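Local coordinates for protein imidazoleglycerol-phosphate dehydratase (Staphylococcus aureus subsp. aureus, PDB 2AE8) that catalyses the dehydration of imidazoleglycerol phosphate to imidazoleacetol phosphate, the sixth step of histidine biosynthesis, with two manganese ions bound per subunit, at residues T120-V134 against H188-L201. Residues are numbered along the deposited sequence; the frame is centred on the assembly and turned at random.
Sequences TMYIPMDETLARVVV and HEIEAIFKAFSRAL. With MG (magnesium ion), chain T; MG (magnesium ion), chain L.
M121, I123 and M125 of one strand and T128, A130 and V132 of the next face helix 188-201, which lies over this beta hairpin antiparallel to strand 120-125 (153°) and 30° from strand 128-134. The hairpin, closed by a type II' turn from M125 to T128, supplies the first two strands of a four-stranded mixed sheet, 118-125 being outermost within this chain, and the helix packs on this sheet in one half of the beta-alpha-beta sandwich, a fold built by half-domain duplication. Alanines at 192, 196 and 200 let the backbones close in, the axes approaching to 6.7 Å at strand 120-125. A196 CB fits against V132 CG2 (3.6 Å), while A192 CB meets M125 CG at the same separation. The selenomethionine M121, its CG anti to the backbone N and thereby laid against R199 CB, runs obliquely past R199, with SE 3.9 Å from R199 CD. V132 CG1 meets the edge of the F197 ring, whose other side chain contacts include F165 of helix 159-171. At the turn the packing becomes a metal site: H188 binds a magnesium ion through NE2, joined by H91 and E95 of a neighbouring subunit, whereas E191 OE1 binds the second magnesium. E127 serves as second shell, with T128 OG1 donating to OE1. The E127 carboxylate lies nearly coplanar with the H188 ring and, with the metal at NE2, fixes the ring's rotation: H188 ND1 donates to the syn lone pair of E127 OE2 at 2.9 Å and 161°.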
ATOM      1  N   THR B 120     -40.636  13.623  10.708  1.00 29.34           N
ATOM      2  CA  THR B 120     -39.496  13.494   9.786  1.00 29.72           C
ATOM      3  C   THR B 120     -39.761  14.301   8.508  1.00 29.60           C
ATOM      4  O   THR B 120     -40.843  14.202   7.917  1.00 29.54           O
ATOM      5  CB  THR B 120     -39.254  12.010   9.420  1.00 29.76           C
ATOM      6  OG1 THR B 120     -38.808  11.305  10.583  1.00 31.80           O
ATOM      7  CG2 THR B 120     -38.176  11.859   8.338  1.00 30.09           C
HETATM    8  N   MSE B 121     -38.781  15.096   8.076  1.00 29.19           N
HETATM    9  CA  MSE B 121     -38.905  15.842   6.824  1.00 29.66           C
HETATM   10  C   MSE B 121     -37.631  15.773   5.960  1.00 28.77           C
HETATM   11  O   MSE B 121     -36.528  15.975   6.456  1.00 27.23           O
HETATM   12  CB  MSE B 121     -39.246  17.305   7.107  1.00 30.38           C
HETATM   13  CG  MSE B 121     -39.566  18.105   5.861  1.00 35.25           C
HETATM   14 SE   MSE B 121     -41.359  17.602   5.216  1.00 50.33          SE
HETATM   15  CE  MSE B 121     -41.279  18.297   3.488  1.00 41.10           C
ATOM     16  N   TYR B 122     -37.814  15.500   4.673  1.00 28.01           N
ATOM     17  CA  TYR B 122     -36.751  15.640   3.690  1.00 27.69           C
ATOM     18  C   TYR B 122     -36.993  16.949   2.947  1.00 27.89           C
ATOM     19  O   TYR B 122     -38.131  17.233   2.518  1.00 27.52           O
ATOM     20  CB  TYR B 122     -36.774  14.469   2.703  1.00 27.59           C
ATOM     21  CG  TYR B 122     -36.091  13.206   3.184  1.00 27.74           C
ATOM     22  CD1 TYR B 122     -36.771  12.270   3.960  1.00 29.43           C
ATOM     23  CD2 TYR B 122     -34.776  12.934   2.835  1.00 27.03           C
ATOM     24  CE1 TYR B 122     -36.150  11.099   4.391  1.00 28.90           C
ATOM     25  CE2 TYR B 122     -34.153  11.766   3.252  1.00 28.28           C
ATOM     26  CZ  TYR B 122     -34.842  10.858   4.024  1.00 27.97           C
ATOM     27  OH  TYR B 122     -34.209   9.711   4.426  1.00 27.61           O
ATOM     28  N   ILE B 123     -35.953  17.766   2.823  1.00 26.16           N
ATOM     29  CA  ILE B 123     -36.043  18.973   2.007  1.00 27.04           C
ATOM     30  C   ILE B 123     -34.884  19.040   0.998  1.00 27.40           C
ATOM     31  O   ILE B 123     -33.715  19.036   1.408  1.00 27.74           O
ATOM     32  CB  ILE B 123     -36.011  20.264   2.856  1.00 26.86           C
ATOM     33  CG1 ILE B 123     -37.243  20.371   3.776  1.00 26.75           C
ATOM     34  CG2 ILE B 123     -35.850  21.527   1.935  1.00 27.01           C
ATOM     35  CD1 ILE B 123     -38.515  20.749   3.062  1.00 27.26           C
ATOM     36  N   PRO B 124     -35.211  19.142  -0.302  1.00 27.37           N
ATOM     37  CA  PRO B 124     -34.208  19.378  -1.314  1.00 27.29           C
ATOM     38  C   PRO B 124     -34.056  20.887  -1.559  1.00 28.90           C
ATOM     39  O   PRO B 124     -35.040  21.651  -1.450  1.00 27.96           O
ATOM     40  CB  PRO B 124     -34.811  18.695  -2.530  1.00 27.12           C
ATOM     41  CG  PRO B 124     -36.340  18.973  -2.362  1.00 27.09           C
ATOM     42  CD  PRO B 124     -36.573  19.065  -0.883  1.00 27.20           C
HETATM   43  N   MSE B 125     -32.831  21.316  -1.827  1.00 29.61           N
HETATM   44  CA  MSE B 125     -32.563  22.692  -2.215  1.00 31.36           C
HETATM   45  C   MSE B 125     -31.544  22.629  -3.335  1.00 30.25           C
HETATM   46  O   MSE B 125     -30.346  22.599  -3.078  1.00 30.30           O
HETATM   47  CB  MSE B 125     -32.005  23.513  -1.044  1.00 31.91           C
HETATM   48  CG  MSE B 125     -33.001  23.896   0.026  1.00 39.65           C
HETATM   49 SE   MSE B 125     -34.348  25.205  -0.609  1.00 57.15          SE
HETATM   50  CE  MSE B 125     -33.146  26.506  -1.425  1.00 47.17           C
ATOM     51  N   ASP B 126     -32.030  22.617  -4.573  1.00 29.70           N
ATOM     52  CA  ASP B 126     -31.216  22.298  -5.735  1.00 29.15           C
ATOM     53  C   ASP B 126     -30.353  21.057  -5.443  1.00 28.47           C
ATOM     54  O   ASP B 126     -30.907  19.977  -5.229  1.00 27.43           O
ATOM     55  CB  ASP B 126     -30.399  23.519  -6.209  1.00 30.46           C
ATOM     56  CG  ASP B 126     -31.290  24.615  -6.833  1.00 32.61           C
ATOM     57  OD1 ASP B 126     -32.407  24.289  -7.280  1.00 36.95           O
ATOM     58  OD2 ASP B 126     -30.885  25.794  -6.863  1.00 33.44           O
ATOM     59  N   GLU B 127     -29.026  21.220  -5.411  1.00 27.48           N
ATOM     60  CA  GLU B 127     -28.087  20.103  -5.215  1.00 27.46           C
ATOM     61  C   GLU B 127     -28.179  19.451  -3.831  1.00 27.02           C
ATOM     62  O   GLU B 127     -27.796  18.293  -3.640  1.00 27.09           O
ATOM     63  CB  GLU B 127     -26.643  20.575  -5.482  1.00 28.05           C
ATOM     64  CG  GLU B 127     -25.949  21.343  -4.309  1.00 27.89           C
ATOM     65  CD  GLU B 127     -26.628  22.653  -3.903  1.00 31.13           C
ATOM     66  OE1 GLU B 127     -26.526  23.044  -2.713  1.00 32.88           O
ATOM     67  OE2 GLU B 127     -27.275  23.294  -4.759  1.00 31.96           O
ATOM     68  N   THR B 128     -28.696  20.203  -2.864  1.00 26.10           N
ATOM     69  CA  THR B 128     -28.679  19.780  -1.461  1.00 25.81           C
ATOM     70  C   THR B 128     -29.898  18.941  -1.144  1.00 25.59           C
ATOM     71  O   THR B 128     -30.983  19.184  -1.688  1.00 25.18           O
ATOM     72  CB  THR B 128     -28.674  21.010  -0.539  1.00 26.03           C
ATOM     73  OG1 THR B 128     -27.394  21.632  -0.613  1.00 26.98           O
ATOM     74  CG2 THR B 128     -28.951  20.632   0.929  1.00 26.95           C
ATOM     75  N   LEU B 129     -29.724  17.962  -0.261  1.00 24.53           N
ATOM     76  CA  LEU B 129     -30.854  17.248   0.327  1.00 24.37           C
ATOM     77  C   LEU B 129     -30.595  17.099   1.826  1.00 24.73           C
ATOM     78  O   LEU B 129     -29.529  16.615   2.217  1.00 24.55           O
ATOM     79  CB  LEU B 129     -31.043  15.871  -0.325  1.00 24.02           C
ATOM     80  CG  LEU B 129     -32.177  14.995   0.232  1.00 24.02           C
ATOM     81  CD1 LEU B 129     -33.571  15.573  -0.101  1.00 24.14           C
ATOM     82  CD2 LEU B 129     -32.046  13.591  -0.309  1.00 23.29           C
ATOM     83  N   ALA B 130     -31.533  17.552   2.658  1.00 23.93           N
ATOM     84  CA  ALA B 130     -31.422  17.337   4.090  1.00 23.99           C
ATOM     85  C   ALA B 130     -32.577  16.519   4.638  1.00 24.09           C
ATOM     86  O   ALA B 130     -33.714  16.594   4.124  1.00 23.46           O
ATOM     87  CB  ALA B 130     -31.297  18.662   4.839  1.00 24.59           C
ATOM     88  N   ARG B 131     -32.278  15.734   5.673  1.00 23.50           N
ATOM     89  CA  ARG B 131     -33.302  15.025   6.433  1.00 23.57           C
ATOM     90  C   ARG B 131     -33.193  15.436   7.887  1.00 23.71           C
ATOM     91  O   ARG B 131     -32.104  15.429   8.464  1.00 23.99           O
ATOM     92  CB  ARG B 131     -33.159  13.501   6.336  1.00 23.68           C
ATOM     93  CG  ARG B 131     -34.112  12.736   7.272  1.00 24.35           C
ATOM     94  CD  ARG B 131     -33.819  11.246   7.326  1.00 25.02           C
ATOM     95  NE  ARG B 131     -32.511  10.978   7.923  1.00 25.35           N
ATOM     96  CZ  ARG B 131     -31.557  10.261   7.336  1.00 27.14           C
ATOM     97  NH1 ARG B 131     -31.770   9.728   6.134  1.00 25.45           N
ATOM     98  NH2 ARG B 131     -30.395  10.076   7.957  1.00 24.80           N
ATOM     99  N   VAL B 132     -34.330  15.771   8.489  1.00 22.95           N
ATOM    100  CA  VAL B 132     -34.363  16.022   9.931  1.00 23.68           C
ATOM    101  C   VAL B 132     -35.455  15.171  10.557  1.00 24.32           C
ATOM    102  O   VAL B 132     -36.574  15.104  10.036  1.00 24.64           O
ATOM    103  CB  VAL B 132     -34.532  17.499  10.270  1.00 23.72           C
ATOM    104  CG1 VAL B 132     -34.618  17.683  11.783  1.00 22.29           C
ATOM    105  CG2 VAL B 132     -33.345  18.312   9.687  1.00 24.03           C
ATOM    106  N   VAL B 133     -35.099  14.525  11.662  1.00 24.94           N
ATOM    107  CA  VAL B 133     -35.985  13.649  12.423  1.00 25.93           C
ATOM    108  C   VAL B 133     -36.089  14.254  13.811  1.00 27.26           C
ATOM    109  O   VAL B 133     -35.072  14.452  14.466  1.00 26.73           O
ATOM    110  CB  VAL B 133     -35.399  12.196  12.547  1.00 26.40           C
ATOM    111  CG1 VAL B 133     -36.271  11.336  13.456  1.00 24.28           C
ATOM    112  CG2 VAL B 133     -35.258  11.540  11.157  1.00 25.11           C
ATOM    113  N   VAL B 134     -37.307  14.572  14.253  1.00 28.53           N
ATOM    114  CA  VAL B 134     -37.490  15.012  15.649  1.00 29.13           C
ATOM    115  C   VAL B 134     -38.453  14.149  16.445  1.00 29.96           C
ATOM    116  O   VAL B 134     -39.454  13.650  15.921  1.00 30.00           O
ATOM    117  CB  VAL B 134     -37.732  16.571  15.868  1.00 30.58           C
ATOM    118  CG1 VAL B 134     -37.505  17.426  14.632  1.00 29.35           C
ATOM    119  CG2 VAL B 134     -39.046  16.901  16.632  1.00 29.14           C
ATOM    120  N   HIS B 188     -27.828  26.921   0.552  1.00 26.29           N
ATOM    121  CA  HIS B 188     -28.798  25.864   0.333  1.00 25.51           C
ATOM    122  C   HIS B 188     -28.756  24.827   1.449  1.00 25.27           C
ATOM    123  O   HIS B 188     -29.797  24.305   1.870  1.00 23.34           O
ATOM    124  CB  HIS B 188     -28.525  25.153  -0.997  1.00 26.04           C
ATOM    125  CG  HIS B 188     -28.830  25.985  -2.199  1.00 26.33           C
ATOM    126  ND1 HIS B 188     -28.545  25.567  -3.476  1.00 26.44           N
ATOM    127  CD2 HIS B 188     -29.383  27.220  -2.319  1.00 27.71           C
ATOM    128  CE1 HIS B 188     -28.922  26.499  -4.336  1.00 28.62           C
ATOM    129  NE2 HIS B 188     -29.433  27.513  -3.658  1.00 27.06           N
ATOM    130  N   GLU B 189     -27.541  24.513   1.908  1.00 24.28           N
ATOM    131  CA  GLU B 189     -27.349  23.498   2.932  1.00 23.90           C
ATOM    132  C   GLU B 189     -28.032  23.923   4.229  1.00 24.09           C
ATOM    133  O   GLU B 189     -28.786  23.170   4.824  1.00 23.92           O
ATOM    134  CB  GLU B 189     -25.847  23.286   3.177  1.00 23.96           C
ATOM    135  CG  GLU B 189     -25.134  22.418   2.124  1.00 23.77           C
ATOM    136  CD  GLU B 189     -23.606  22.548   2.179  1.00 24.75           C
ATOM    137  OE1 GLU B 189     -23.060  23.246   3.072  1.00 25.02           O
ATOM    138  OE2 GLU B 189     -22.951  21.994   1.280  1.00 25.42           O
ATOM    139  N   ILE B 190     -27.721  25.125   4.681  1.00 24.33           N
ATOM    140  CA  ILE B 190     -28.315  25.657   5.888  1.00 24.59           C
ATOM    141  C   ILE B 190     -29.835  25.826   5.740  1.00 25.38           C
ATOM    142  O   ILE B 190     -30.598  25.488   6.644  1.00 25.23           O
ATOM    143  CB  ILE B 190     -27.655  26.995   6.246  1.00 24.61           C
ATOM    144  CG1 ILE B 190     -26.151  26.759   6.504  1.00 23.20           C
ATOM    145  CG2 ILE B 190     -28.323  27.594   7.482  1.00 23.96           C
ATOM    146  CD1 ILE B 190     -25.306  28.036   6.501  1.00 23.55           C
ATOM    147  N   GLU B 191     -30.263  26.353   4.602  1.00 26.13           N
ATOM    148  CA  GLU B 191     -31.690  26.556   4.360  1.00 27.33           C
ATOM    149  C   GLU B 191     -32.474  25.250   4.368  1.00 26.35           C
ATOM    150  O   GLU B 191     -33.521  25.164   5.011  1.00 27.08           O
ATOM    151  CB  GLU B 191     -31.922  27.351   3.072  1.00 27.61           C
ATOM    152  CG  GLU B 191     -33.382  27.594   2.767  1.00 32.19           C
ATOM    153  CD  GLU B 191     -33.615  28.825   1.906  1.00 37.71           C
ATOM    154  OE1 GLU B 191     -32.644  29.524   1.540  1.00 39.26           O
ATOM    155  OE2 GLU B 191     -34.786  29.094   1.591  1.00 41.80           O
ATOM    156  N   ALA B 192     -31.993  24.227   3.659  1.00 25.89           N
ATOM    157  CA  ALA B 192     -32.639  22.906   3.701  1.00 24.99           C
ATOM    158  C   ALA B 192     -32.758  22.377   5.134  1.00 24.85           C
ATOM    159  O   ALA B 192     -33.795  21.827   5.522  1.00 25.42           O
ATOM    160  CB  ALA B 192     -31.887  21.888   2.802  1.00 24.65           C
ATOM    161  N   ILE B 193     -31.698  22.544   5.927  1.00 24.82           N
ATOM    162  CA  ILE B 193     -31.712  22.099   7.332  1.00 24.33           C
ATOM    163  C   ILE B 193     -32.768  22.867   8.174  1.00 25.01           C
ATOM    164  O   ILE B 193     -33.535  22.261   8.923  1.00 23.93           O
ATOM    165  CB  ILE B 193     -30.323  22.240   7.985  1.00 24.55           C
ATOM    166  CG1 ILE B 193     -29.321  21.223   7.381  1.00 24.36           C
ATOM    167  CG2 ILE B 193     -30.409  22.086   9.531  1.00 22.27           C
ATOM    168  CD1 ILE B 193     -27.879  21.529   7.759  1.00 26.36           C
ATOM    169  N   PHE B 194     -32.792  24.193   8.054  1.00 25.50           N
ATOM    170  CA  PHE B 194     -33.820  24.991   8.740  1.00 26.22           C
ATOM    171  C   PHE B 194     -35.230  24.636   8.292  1.00 26.62           C
ATOM    172  O   PHE B 194     -36.115  24.486   9.131  1.00 28.12           O
ATOM    173  CB  PHE B 194     -33.576  26.493   8.580  1.00 26.03           C
ATOM    174  CG  PHE B 194     -32.723  27.081   9.651  1.00 25.96           C
ATOM    175  CD1 PHE B 194     -33.298  27.535  10.842  1.00 25.27           C
ATOM    176  CD2 PHE B 194     -31.341  27.186   9.481  1.00 23.80           C
ATOM    177  CE1 PHE B 194     -32.514  28.089  11.854  1.00 26.02           C
ATOM    178  CE2 PHE B 194     -30.522  27.747  10.495  1.00 25.82           C
ATOM    179  CZ  PHE B 194     -31.116  28.203  11.693  1.00 26.94           C
ATOM    180  N   LYS B 195     -35.442  24.476   6.990  1.00 26.87           N
ATOM    181  CA  LYS B 195     -36.750  24.078   6.481  1.00 26.98           C
ATOM    182  C   LYS B 195     -37.188  22.709   7.013  1.00 26.74           C
ATOM    183  O   LYS B 195     -38.311  22.544   7.494  1.00 26.36           O
ATOM    184  CB  LYS B 195     -36.807  24.101   4.945  1.00 26.89           C
ATOM    185  CG  LYS B 195     -36.786  25.523   4.297  1.00 29.38           C
ATOM    186  CD  LYS B 195     -36.946  25.489   2.747  1.00 29.02           C
ATOM    187  CE  LYS B 195     -38.240  24.760   2.293  1.00 30.65           C
ATOM    188  NZ  LYS B 195     -38.522  24.964   0.822  1.00 33.70           N
ATOM    189  N   ALA B 196     -36.300  21.723   6.930  1.00 25.99           N
ATOM    190  CA  ALA B 196     -36.615  20.376   7.372  1.00 25.48           C
ATOM    191  C   ALA B 196     -36.857  20.300   8.876  1.00 25.67           C
ATOM    192  O   ALA B 196     -37.787  19.638   9.298  1.00 26.96           O
ATOM    193  CB  ALA B 196     -35.509  19.396   6.957  1.00 25.88           C
ATOM    194  N   PHE B 197     -36.014  20.935   9.683  1.00 25.34           N
ATOM    195  CA  PHE B 197     -36.223  20.916  11.125  1.00 25.59           C
ATOM    196  C   PHE B 197     -37.583  21.529  11.500  1.00 26.50           C
ATOM    197  O   PHE B 197     -38.318  20.967  12.307  1.00 25.91           O
ATOM    198  CB  PHE B 197     -35.125  21.684  11.862  1.00 25.39           C
ATOM    199  CG  PHE B 197     -35.391  21.824  13.350  1.00 26.53           C
ATOM    200  CD1 PHE B 197     -35.117  20.774  14.217  1.00 26.91           C
ATOM    201  CD2 PHE B 197     -35.958  23.002  13.870  1.00 27.49           C
ATOM    202  CE1 PHE B 197     -35.369  20.883  15.584  1.00 27.59           C
ATOM    203  CE2 PHE B 197     -36.227  23.117  15.230  1.00 26.20           C
ATOM    204  CZ  PHE B 197     -35.924  22.059  16.096  1.00 26.82           C
ATOM    205  N   SER B 198     -37.886  22.695  10.921  1.00 27.23           N
ATOM    206  CA  SER B 198     -39.126  23.430  11.208  1.00 28.09           C
ATOM    207  C   SER B 198     -40.335  22.574  10.871  1.00 28.82           C
ATOM    208  O   SER B 198     -41.270  22.485  11.655  1.00 29.59           O
ATOM    209  CB  SER B 198     -39.206  24.690  10.363  1.00 27.55           C
ATOM    210  OG  SER B 198     -38.073  25.488  10.559  1.00 27.49           O
ATOM    211  N   ARG B 199     -40.316  21.966   9.691  1.00 29.05           N
ATOM    212  CA  ARG B 199     -41.427  21.164   9.240  1.00 29.69           C
ATOM    213  C   ARG B 199     -41.593  19.932  10.103  1.00 29.38           C
ATOM    214  O   ARG B 199     -42.700  19.612  10.503  1.00 28.93           O
ATOM    215  CB  ARG B 199     -41.273  20.774   7.778  1.00 30.05           C
ATOM    216  CG  ARG B 199     -41.498  21.921   6.818  1.00 34.10           C
ATOM    217  CD  ARG B 199     -42.212  21.425   5.583  1.00 38.77           C
ATOM    218  NE  ARG B 199     -43.101  22.467   5.072  1.00 44.79           N
ATOM    219  CZ  ARG B 199     -44.291  22.249   4.521  1.00 45.47           C
ATOM    220  NH1 ARG B 199     -44.778  21.016   4.382  1.00 46.22           N
ATOM    221  NH2 ARG B 199     -44.990  23.278   4.097  1.00 47.98           N
ATOM    222  N   ALA B 200     -40.487  19.245  10.390  1.00 29.15           N
ATOM    223  CA  ALA B 200     -40.506  18.063  11.260  1.00 28.88           C
ATOM    224  C   ALA B 200     -41.038  18.415  12.647  1.00 29.28           C
ATOM    225  O   ALA B 200     -41.831  17.656  13.223  1.00 29.06           O
ATOM    226  CB  ALA B 200     -39.093  17.455  11.384  1.00 29.06           C
ATOM    227  N   LEU B 201     -40.567  19.531  13.195  1.00 29.28           N
ATOM    228  CA  LEU B 201     -41.061  20.025  14.479  1.00 30.35           C
ATOM    229  C   LEU B 201     -42.558  20.313  14.407  1.00 31.16           C
ATOM    230  O   LEU B 201     -43.313  19.821  15.235  1.00 31.86           O
ATOM    231  CB  LEU B 201     -40.301  21.276  14.947  1.00 29.50           C
ATOM    232  CG  LEU B 201     -40.785  21.875  16.282  1.00 30.18           C
ATOM    233  CD1 LEU B 201     -40.570  20.930  17.455  1.00 28.45           C
ATOM    234  CD2 LEU B 201     -40.145  23.226  16.549  1.00 28.95           C
TER
HETATM  235 MG    MG T1005     -30.444  29.261  -4.473  1.00 22.90          MG
HETATM  236 MG    MG L1007     -32.506  31.619   1.311  1.00 49.07          MG
HETATM  237  O   HOH W   1     -37.273  23.273  -0.869  1.00 35.87           O
HETATM  238  O   HOH W   2     -31.674  28.140  -5.790  1.00 38.26           O
HETATM  239  O   HOH W   3     -31.808  29.818  -2.457  1.00 52.44           O
HETATM  240  O   HOH W   4     -29.246  29.088  -6.341  1.00 46.14           O